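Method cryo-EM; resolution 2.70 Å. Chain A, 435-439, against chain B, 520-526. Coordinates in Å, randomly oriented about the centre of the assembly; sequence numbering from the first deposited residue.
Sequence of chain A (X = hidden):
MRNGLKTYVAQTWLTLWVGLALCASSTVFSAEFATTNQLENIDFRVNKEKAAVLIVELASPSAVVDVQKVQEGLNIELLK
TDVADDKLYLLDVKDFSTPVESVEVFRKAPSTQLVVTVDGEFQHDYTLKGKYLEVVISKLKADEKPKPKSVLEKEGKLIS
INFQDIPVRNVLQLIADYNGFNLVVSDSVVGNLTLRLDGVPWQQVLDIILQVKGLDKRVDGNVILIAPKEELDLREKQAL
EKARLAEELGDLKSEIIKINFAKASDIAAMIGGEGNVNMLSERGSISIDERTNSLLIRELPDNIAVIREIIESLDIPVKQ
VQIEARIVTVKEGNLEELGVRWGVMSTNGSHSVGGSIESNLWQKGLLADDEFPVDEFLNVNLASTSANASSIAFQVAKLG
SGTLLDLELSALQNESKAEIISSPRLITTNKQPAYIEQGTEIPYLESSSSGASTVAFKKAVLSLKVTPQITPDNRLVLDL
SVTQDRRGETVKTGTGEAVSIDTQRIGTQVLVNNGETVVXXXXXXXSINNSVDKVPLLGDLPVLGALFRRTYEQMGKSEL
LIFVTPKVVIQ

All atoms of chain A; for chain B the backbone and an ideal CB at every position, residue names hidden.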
# COMPACT_ATOMS: atom_id res chain seq x y z
N TYR A 435 10.72 -3.17 -43.46
CA TYR A 435 10.88 -1.75 -43.14
C TYR A 435 12.30 -1.30 -43.46
O TYR A 435 13.24 -2.09 -43.42
CB TYR A 435 10.55 -1.45 -41.67
CG TYR A 435 11.46 -2.14 -40.70
CD1 TYR A 435 12.63 -1.54 -40.28
CD2 TYR A 435 11.14 -3.39 -40.18
CE1 TYR A 435 13.45 -2.16 -39.38
CE2 TYR A 435 11.96 -4.01 -39.28
CZ TYR A 435 13.11 -3.39 -38.89
OH TYR A 435 13.94 -4.00 -37.99
N ILE A 436 12.44 -0.02 -43.76
CA ILE A 436 13.75 0.63 -43.87
C ILE A 436 13.66 2.04 -43.30
O ILE A 436 12.67 2.75 -43.53
CB ILE A 436 14.29 0.62 -45.32
CG1 ILE A 436 15.72 1.16 -45.36
CG2 ILE A 436 13.40 1.38 -46.27
CD1 ILE A 436 16.43 0.92 -46.63
N GLU A 437 14.69 2.46 -42.56
CA GLU A 437 14.67 3.68 -41.75
C GLU A 437 15.99 4.44 -41.82
O GLU A 437 17.04 3.87 -42.10
CB GLU A 437 14.44 3.37 -40.28
CG GLU A 437 13.03 3.20 -39.88
CD GLU A 437 12.92 2.80 -38.44
OE1 GLU A 437 13.96 2.43 -37.86
OE2 GLU A 437 11.81 2.86 -37.87
N GLN A 438 15.92 5.73 -41.53
CA GLN A 438 17.11 6.58 -41.42
C GLN A 438 16.74 7.84 -40.65
O GLN A 438 15.89 8.61 -41.11
CB GLN A 438 17.64 6.92 -42.80
CG GLN A 438 18.98 7.57 -42.77
CD GLN A 438 19.37 8.14 -44.10
OE1 GLN A 438 20.42 7.82 -44.64
NE2 GLN A 438 18.52 8.99 -44.65
N GLY A 439 17.37 8.08 -39.51
CA GLY A 439 17.06 9.28 -38.75
C GLY A 439 17.70 9.38 -37.39
O GLY A 439 18.86 9.04 -37.24
N UNK B 520 19.66 -5.24 -50.83
CA UNK B 520 18.50 -5.34 -49.97
C UNK B 520 17.68 -4.06 -49.98
O UNK B 520 16.45 -4.10 -49.92
CB UNK B 520 18.93 -5.68 -48.54
N UNK B 521 18.35 -2.92 -50.00
CA UNK B 521 17.67 -1.65 -50.04
C UNK B 521 18.66 -0.51 -50.14
O UNK B 521 19.88 -0.71 -50.14
CB UNK B 521 16.78 -1.48 -48.81
N UNK B 522 18.12 0.69 -50.22
CA UNK B 522 18.94 1.88 -50.29
C UNK B 522 18.09 3.11 -50.12
O UNK B 522 16.86 3.04 -50.11
CB UNK B 522 19.71 1.94 -51.61
N UNK B 523 18.76 4.24 -49.96
CA UNK B 523 18.09 5.53 -49.86
C UNK B 523 18.84 6.53 -50.72
O UNK B 523 20.07 6.59 -50.68
CB UNK B 523 18.01 6.01 -48.41
N UNK B 524 18.10 7.32 -51.49
CA UNK B 524 18.67 8.34 -52.35
C UNK B 524 18.11 9.70 -51.95
O UNK B 524 16.93 9.82 -51.66
CB UNK B 524 18.38 8.04 -53.82
N UNK B 525 18.96 10.73 -51.92
CA UNK B 525 18.49 12.06 -51.59
C UNK B 525 19.16 13.11 -52.46
O UNK B 525 20.33 12.97 -52.84
CB UNK B 525 18.74 12.36 -50.11
N UNK B 526 18.43 14.19 -52.73
CA UNK B 526 18.92 15.29 -53.53
C UNK B 526 18.28 16.58 -53.04
O UNK B 526 17.14 16.57 -52.60
CB UNK B 526 18.63 15.06 -55.01

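The two strands run in roughly the same direction, their axes 38° apart and 8.4 Å from each other at closest approach. That is too far for backbone pairing, and no hydrogen bond crosses between them, so side chains must fill the gap. From chain A, Ile A436 and Gln A438 point toward chain B, while Glu A437 points away.

Position 520 has its CA-to-CB bond directed sideways, and nothing of chain A lies within 5.5 Å of the ideal CB. Chain A therefore sets little limit here, and many residues would serve. The deposited residue is Leu B520, which makes no contact with this stretch.

Position 521 is quite different. Its ideal CB points toward chain A and would sit 3.3 Å from CD1 of Ile A436, tight for two carbons. The backbone is almost fully extended, at phi -177° and psi 178°, which glycine accepts readily. Glycine suits best, with alanine a strained alternative. Gly B521 is found, and its backbone C lies 4.4 Å from CD1 of Ile A436, so the isoleucine tip rests against bare main chain.

At 522 the CB direction is away from chain A, which thus places no direct demand on a side chain. The very extended backbone is comfortable for glycine though not exclusive to it. The residue is Gly B522; its N lies 4.0 Å from CD1 of Ile A436, extending the backbone surface on which that methyl packs.

Position 523 points toward chain A, with ordinary strand angles. Its ideal CB is 4.8 Å from NE2 of Gln A438, leaving room for a side chain to reach between Ile A436 and the aliphatic part of Gln A438. Valine, isoleucine, leucine or methionine would fit, the longer ones filling the gap better. Ile B523, with chi1 m and chi2 t, sends CD1 to 3.7 Å from CB of Gln A438, while its CG1 packs 4.4 Å from CD1 of Ile A436.

Position 524 is out of reach of chain A and open in its choice; it is Phe B524.

Position 525 points toward chain A again, but its ideal CB has nothing within 5.5 Å. A long, flexible side chain could approach the amide of Gln A438, and a polar end would be compatible with it. Gln B525 extends so that its OE1 lies 3.7 Å from NE2 of Gln A438, a polar approach rather than a hydrogen bond.

Position 526 is also out of reach and unconstrained by chain A; His B526 occupies it.

Chain B 520-526: LGGIFQH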
# COMPACT_ATOMS: atom_id res chain seq x y z
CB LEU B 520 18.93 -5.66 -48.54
CG LEU B 520 19.60 -6.99 -48.25
CD1 LEU B 520 20.07 -7.03 -46.82
CD2 LEU B 520 18.64 -8.11 -48.52
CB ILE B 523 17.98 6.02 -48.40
CG1 ILE B 523 17.07 5.12 -47.59
CG2 ILE B 523 17.42 7.43 -48.35
CD1 ILE B 523 17.11 5.37 -46.12
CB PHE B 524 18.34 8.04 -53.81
CG PHE B 524 18.82 9.08 -54.78
CD1 PHE B 524 20.14 9.11 -55.18
CD2 PHE B 524 17.95 10.03 -55.29
CE1 PHE B 524 20.59 10.06 -56.06
CE2 PHE B 524 18.40 10.99 -56.16
CZ PHE B 524 19.71 11.00 -56.55
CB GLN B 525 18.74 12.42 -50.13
CG GLN B 525 17.95 11.61 -49.17
CD GLN B 525 18.29 11.95 -47.75
OE1 GLN B 525 17.48 11.76 -46.86
NE2 GLN B 525 19.48 12.45 -47.53
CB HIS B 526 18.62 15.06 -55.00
CG HIS B 526 19.14 16.13 -55.90
ND1 HIS B 526 20.48 16.42 -56.02
CD2 HIS B 526 18.50 16.97 -56.74
CE1 HIS B 526 20.64 17.40 -56.88
NE2 HIS B 526 19.46 17.75 -57.33
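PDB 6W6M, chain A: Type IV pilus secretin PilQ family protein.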